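Endonuclease and methylase LlaGI (Lactococcus lactis, PDB 5FFJ) probably recognises a specific DNA sequence, methylates it, and cleaves unmodified DNA away from it after ATP-driven translocation, as a Type ISP restriction-modification enzyme. Local coordinates at residues 1083-1095 against 1107-1119. Residues are numbered along the deposited sequence; the frame is centred on the assembly and turned at random.
Sequences IMIKNYNLEVDRL and VVDYVTNDERKIS
Asn1087 reaches from the helix to the returning loop and gives its amide N-H to the backbone of Lys1117: ND2 lies 3.1 Å from Lys1117 O, the bond nearly straight at 177°. The carbonyl oxygen sits in the plane of the Asn1087 amide, yet the donor meets the C=O side-on, at 103°, and tilted 28° from the carbonyl plane. The Lys1117 chain, bent at its second torsion, crosses that amide at about a right angle and brings CD to 3.5 Å from ND2. Exchanging Asn1087 for an alanine would probably leave Lys1117 O without this donor and the loop less firmly fixed here. Ile1118 pushes CD1 against the helix backbone, 3.7 Å from Tyr1088 CA, while its CG2 meets Met1084 CE. With CG opposite the backbone N and the rest extended, Met1084 carries that methyl out to 3.5 Å from Ser1119 N. Glu1091, bent at chi2, lays its carboxylate across Thr1112, OE2 3.4 Å from Thr1112 CB. At the far end Leu1095 divides its methyls between two residues, CD1 on Val1107 CG2 (3.7 Å) and CD2 on Tyr1110 CB (3.6 Å). All this lies in the C-terminal specificity domain, where the loop following helix 1074-1096 doubles back along it before helix 1122-1129, whose Leu1124 touches Met1084 and Tyr1088, while Trp1068 of helix 1066-1069 packs on Met1084 and Ser1119.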
loop_
_atom_site.group_PDB
_atom_site.type_symbol
_atom_site.label_atom_id
_atom_site.label_comp_id
_atom_site.label_asym_id
_atom_site.label_seq_id
_atom_site.Cartn_x
_atom_site.Cartn_y
_atom_site.Cartn_z
ATOM N N ILE A 1083 16.892 -14.980 19.909
ATOM C CA ILE A 1083 17.182 -14.784 18.489
ATOM C C ILE A 1083 17.404 -13.305 18.195
ATOM O O ILE A 1083 18.444 -12.917 17.664
ATOM C CB ILE A 1083 16.041 -15.315 17.587
ATOM C CG1 ILE A 1083 16.212 -16.810 17.316
ATOM C CG2 ILE A 1083 16.011 -14.583 16.240
ATOM C CD1 ILE A 1083 16.041 -17.694 18.528
ATOM N N MET A 1084 16.415 -12.487 18.539
ATOM C CA MET A 1084 16.473 -11.056 18.268
ATOM C C MET A 1084 17.628 -10.380 19.001
ATOM O O MET A 1084 18.316 -9.535 18.427
ATOM C CB MET A 1084 15.153 -10.390 18.655
ATOM C CG MET A 1084 15.120 -8.892 18.406
ATOM S SD MET A 1084 13.474 -8.193 18.628
ATOM C CE MET A 1084 13.849 -6.444 18.642
ATOM N N ILE A 1085 17.842 -10.745 20.262
ATOM C CA ILE A 1085 18.938 -10.168 21.034
ATOM C C ILE A 1085 20.278 -10.527 20.398
ATOM O O ILE A 1085 21.197 -9.709 20.381
ATOM C CB ILE A 1085 18.906 -10.633 22.506
ATOM C CG1 ILE A 1085 17.763 -9.931 23.243
ATOM C CG2 ILE A 1085 20.239 -10.328 23.203
ATOM C CD1 ILE A 1085 17.610 -10.321 24.701
ATOM N N LYS A 1086 20.391 -11.747 19.881
ATOM C CA LYS A 1086 21.592 -12.142 19.157
ATOM C C LYS A 1086 21.708 -11.328 17.875
ATOM O O LYS A 1086 22.768 -10.779 17.577
ATOM C CB LYS A 1086 21.584 -13.637 18.830
ATOM C CG LYS A 1086 21.923 -14.544 20.007
ATOM C CD LYS A 1086 22.480 -15.881 19.534
ATOM C CE LYS A 1086 22.214 -16.987 20.543
ATOM N NZ LYS A 1086 20.788 -17.422 20.526
ATOM N N ASN A 1087 20.612 -11.246 17.126
ATOM C CA ASN A 1087 20.591 -10.494 15.877
ATOM C C ASN A 1087 20.927 -9.026 16.107
ATOM O O ASN A 1087 21.610 -8.404 15.295
ATOM C CB ASN A 1087 19.224 -10.615 15.197
ATOM C CG ASN A 1087 18.973 -11.998 14.625
ATOM O OD1 ASN A 1087 19.892 -12.810 14.505
ATOM N ND2 ASN A 1087 17.726 -12.269 14.257
ATOM N N TYR A 1088 20.455 -8.481 17.222
ATOM C CA TYR A 1088 20.688 -7.078 17.538
ATOM C C TYR A 1088 22.145 -6.823 17.907
ATOM O O TYR A 1088 22.751 -5.859 17.440
ATOM C CB TYR A 1088 19.775 -6.624 18.677
ATOM C CG TYR A 1088 20.155 -5.274 19.235
ATOM C CD1 TYR A 1088 19.859 -4.108 18.542
ATOM C CD2 TYR A 1088 20.818 -5.167 20.448
ATOM C CE1 TYR A 1088 20.211 -2.870 19.046
ATOM C CE2 TYR A 1088 21.172 -3.936 20.960
ATOM C CZ TYR A 1088 20.867 -2.789 20.255
ATOM O OH TYR A 1088 21.220 -1.559 20.760
ATOM N N ASN A 1089 22.708 -7.689 18.745
ATOM C CA ASN A 1089 24.088 -7.527 19.182
ATOM C C ASN A 1089 25.081 -7.744 18.044
ATOM O O ASN A 1089 26.243 -7.350 18.148
ATOM C CB ASN A 1089 24.398 -8.485 20.334
ATOM C CG ASN A 1089 23.694 -8.097 21.621
ATOM O OD1 ASN A 1089 23.337 -6.936 21.821
ATOM N ND2 ASN A 1089 23.494 -9.068 22.504
ATOM N N LEU A 1090 24.626 -8.367 16.961
ATOM C CA LEU A 1090 25.460 -8.530 15.775
ATOM C C LEU A 1090 25.492 -7.239 14.964
ATOM O O LEU A 1090 26.546 -6.830 14.474
ATOM C CB LEU A 1090 24.956 -9.680 14.899
ATOM C CG LEU A 1090 25.206 -11.116 15.374
ATOM C CD1 LEU A 1090 24.798 -12.094 14.281
ATOM C CD2 LEU A 1090 26.657 -11.342 15.777
ATOM N N GLU A 1091 24.331 -6.604 14.818
ATOM C CA GLU A 1091 24.251 -5.320 14.133
ATOM C C GLU A 1091 25.151 -4.314 14.839
ATOM O O GLU A 1091 25.812 -3.503 14.197
ATOM C CB GLU A 1091 22.810 -4.806 14.091
ATOM C CG GLU A 1091 21.841 -5.701 13.330
ATOM C CD GLU A 1091 22.174 -5.823 11.854
ATOM O OE1 GLU A 1091 22.649 -4.831 11.262
ATOM O OE2 GLU A 1091 21.959 -6.916 11.289
ATOM N N VAL A 1092 25.183 -4.385 16.165
ATOM C CA VAL A 1092 26.028 -3.504 16.961
ATOM C C VAL A 1092 27.506 -3.787 16.701
ATOM O O VAL A 1092 28.296 -2.862 16.504
ATOM C CB VAL A 1092 25.721 -3.653 18.467
ATOM C CG1 VAL A 1092 26.862 -3.107 19.325
ATOM C CG2 VAL A 1092 24.416 -2.948 18.806
ATOM N N ASP A 1093 27.875 -5.066 16.708
ATOM C CA ASP A 1093 29.245 -5.473 16.417
ATOM C C ASP A 1093 29.665 -4.987 15.033
ATOM O O ASP A 1093 30.820 -4.617 14.820
ATOM C CB ASP A 1093 29.395 -6.996 16.509
ATOM C CG ASP A 1093 29.546 -7.489 17.938
ATOM O OD1 ASP A 1093 30.125 -6.763 18.773
ATOM O OD2 ASP A 1093 29.091 -8.617 18.225
ATOM N N ARG A 1094 28.722 -4.991 14.093
ATOM C CA ARG A 1094 28.983 -4.471 12.755
ATOM C C ARG A 1094 29.273 -2.974 12.825
ATOM O O ARG A 1094 30.233 -2.495 12.223
ATOM C CB ARG A 1094 27.799 -4.737 11.820
ATOM C CG ARG A 1094 27.988 -4.180 10.410
ATOM C CD ARG A 1094 26.705 -4.223 9.606
ATOM N NE ARG A 1094 26.262 -5.587 9.336
ATOM C CZ ARG A 1094 25.362 -5.911 8.413
ATOM N NH1 ARG A 1094 24.809 -4.970 7.659
ATOM N NH2 ARG A 1094 25.020 -7.179 8.238
ATOM N N LEU A 1095 28.435 -2.247 13.561
ATOM C CA LEU A 1095 28.585 -0.803 13.720
ATOM C C LEU A 1095 29.866 -0.450 14.467
ATOM O O LEU A 1095 30.419 0.635 14.291
ATOM C CB LEU A 1095 27.384 -0.212 14.466
ATOM C CG LEU A 1095 26.008 -0.264 13.793
ATOM C CD1 LEU A 1095 24.971 0.467 14.640
ATOM C CD2 LEU A 1095 26.048 0.302 12.382
ATOM N N VAL A 1107 21.293 5.721 11.438
ATOM C CA VAL A 1107 21.758 4.351 11.626
ATOM C C VAL A 1107 21.031 3.363 10.709
ATOM O O VAL A 1107 21.535 2.274 10.435
ATOM C CB VAL A 1107 21.579 3.914 13.095
ATOM C CG1 VAL A 1107 20.104 3.875 13.465
ATOM C CG2 VAL A 1107 22.237 2.567 13.350
ATOM N N VAL A 1108 19.847 3.753 10.245
ATOM C CA VAL A 1108 19.027 2.914 9.370
ATOM C C VAL A 1108 19.786 2.369 8.162
ATOM O O VAL A 1108 19.594 1.220 7.766
ATOM C CB VAL A 1108 17.801 3.696 8.859
ATOM C CG1 VAL A 1108 17.099 2.939 7.730
ATOM C CG2 VAL A 1108 16.835 3.971 10.004
ATOM N N ASP A 1109 20.631 3.204 7.568
ATOM C CA ASP A 1109 21.360 2.832 6.361
ATOM C C ASP A 1109 22.412 1.754 6.618
ATOM O O ASP A 1109 22.871 1.095 5.683
ATOM C CB ASP A 1109 22.023 4.069 5.757
ATOM C CG ASP A 1109 21.038 5.196 5.515
ATOM O OD1 ASP A 1109 19.909 4.912 5.058
ATOM O OD2 ASP A 1109 21.389 6.364 5.788
ATOM N N TYR A 1110 22.777 1.573 7.885
ATOM C CA TYR A 1110 23.842 0.648 8.260
ATOM C C TYR A 1110 23.316 -0.570 9.023
ATOM O O TYR A 1110 24.096 -1.316 9.621
ATOM C CB TYR A 1110 24.888 1.375 9.109
ATOM C CG TYR A 1110 25.357 2.680 8.506
ATOM C CD1 TYR A 1110 24.647 3.855 8.711
ATOM C CD2 TYR A 1110 26.509 2.737 7.732
ATOM C CE1 TYR A 1110 25.068 5.050 8.162
ATOM C CE2 TYR A 1110 26.939 3.927 7.179
ATOM C CZ TYR A 1110 26.214 5.080 7.397
ATOM O OH TYR A 1110 26.637 6.269 6.849
ATOM N N VAL A 1111 21.999 -0.770 9.001
ATOM C CA VAL A 1111 21.379 -1.880 9.727
ATOM C C VAL A 1111 20.419 -2.691 8.849
ATOM O O VAL A 1111 20.116 -2.306 7.720
ATOM C CB VAL A 1111 20.632 -1.378 10.977
ATOM C CG1 VAL A 1111 21.616 -0.771 11.958
ATOM C CG2 VAL A 1111 19.568 -0.362 10.604
ATOM N N THR A 1112 19.935 -3.804 9.395
ATOM C CA THR A 1112 19.349 -4.888 8.599
ATOM C C THR A 1112 17.971 -4.652 7.957
ATOM O O THR A 1112 17.723 -5.122 6.847
ATOM C CB THR A 1112 19.218 -6.169 9.449
ATOM O OG1 THR A 1112 18.544 -7.172 8.682
ATOM C CG2 THR A 1112 18.438 -5.909 10.743
ATOM N N ASN A 1113 17.074 -3.990 8.685
ATOM C CA ASN A 1113 15.696 -3.690 8.254
ATOM C C ASN A 1113 14.830 -4.931 7.967
ATOM O O ASN A 1113 13.654 -4.797 7.628
ATOM C CB ASN A 1113 15.703 -2.715 7.039
ATOM C CG ASN A 1113 15.899 -3.395 5.679
ATOM O OD1 ASN A 1113 15.163 -4.303 5.297
ATOM N ND2 ASN A 1113 16.879 -2.903 4.920
ATOM N N ASP A 1114 15.380 -6.128 8.161
ATOM C CA ASP A 1114 14.621 -7.361 7.945
ATOM C C ASP A 1114 13.810 -7.698 9.193
ATOM O O ASP A 1114 14.371 -7.951 10.259
ATOM C CB ASP A 1114 15.555 -8.520 7.582
ATOM C CG ASP A 1114 14.813 -9.829 7.375
ATOM O OD1 ASP A 1114 13.622 -9.793 6.999
ATOM O OD2 ASP A 1114 15.425 -10.898 7.583
ATOM N N GLU A 1115 12.488 -7.700 9.057
ATOM C CA GLU A 1115 11.607 -7.881 10.206
ATOM C C GLU A 1115 11.560 -9.329 10.689
ATOM O O GLU A 1115 10.916 -9.632 11.695
ATOM C CB GLU A 1115 10.197 -7.394 9.870
ATOM C CG GLU A 1115 9.868 -6.050 10.498
ATOM C CD GLU A 1115 8.539 -5.488 10.032
ATOM O OE1 GLU A 1115 8.070 -5.887 8.945
ATOM O OE2 GLU A 1115 7.964 -4.643 10.751
ATOM N N ARG A 1116 12.241 -10.220 9.976
ATOM C CA ARG A 1116 12.404 -11.595 10.437
ATOM C C ARG A 1116 13.616 -11.714 11.358
ATOM O O ARG A 1116 13.900 -12.786 11.895
ATOM C CB ARG A 1116 12.549 -12.550 9.252
ATOM C CG ARG A 1116 11.303 -12.630 8.379
ATOM C CD ARG A 1116 11.247 -13.913 7.559
ATOM N NE ARG A 1116 11.234 -15.106 8.404
ATOM C CZ ARG A 1116 10.619 -16.248 8.103
ATOM N NH1 ARG A 1116 9.942 -16.379 6.968
ATOM N NH2 ARG A 1116 10.677 -17.267 8.950
ATOM N N LYS A 1117 14.320 -10.599 11.533
ATOM C CA LYS A 1117 15.527 -10.539 12.352
ATOM C C LYS A 1117 15.296 -9.700 13.602
ATOM O O LYS A 1117 15.491 -10.160 14.727
ATOM C CB LYS A 1117 16.682 -9.941 11.552
ATOM C CG LYS A 1117 17.156 -10.792 10.399
ATOM C CD LYS A 1117 18.179 -11.808 10.866
ATOM C CE LYS A 1117 18.770 -12.575 9.700
ATOM N NZ LYS A 1117 19.928 -13.405 10.127
ATOM N N ILE A 1118 14.870 -8.460 13.374
ATOM C CA ILE A 1118 14.672 -7.477 14.434
ATOM C C ILE A 1118 13.378 -6.707 14.210
ATOM O O ILE A 1118 13.002 -6.435 13.067
ATOM C CB ILE A 1118 15.871 -6.474 14.502
ATOM C CG1 ILE A 1118 17.065 -7.107 15.220
ATOM C CG2 ILE A 1118 15.495 -5.168 15.219
ATOM C CD1 ILE A 1118 18.404 -6.637 14.694
ATOM N N SER A 1119 12.690 -6.382 15.302
ATOM C CA SER A 1119 11.587 -5.430 15.254
ATOM C C SER A 1119 12.078 -4.103 15.831
ATOM O O SER A 1119 11.981 -3.858 17.034
ATOM C CB SER A 1119 10.357 -5.947 16.012
ATOM O OG SER A 1119 9.208 -5.180 15.677
#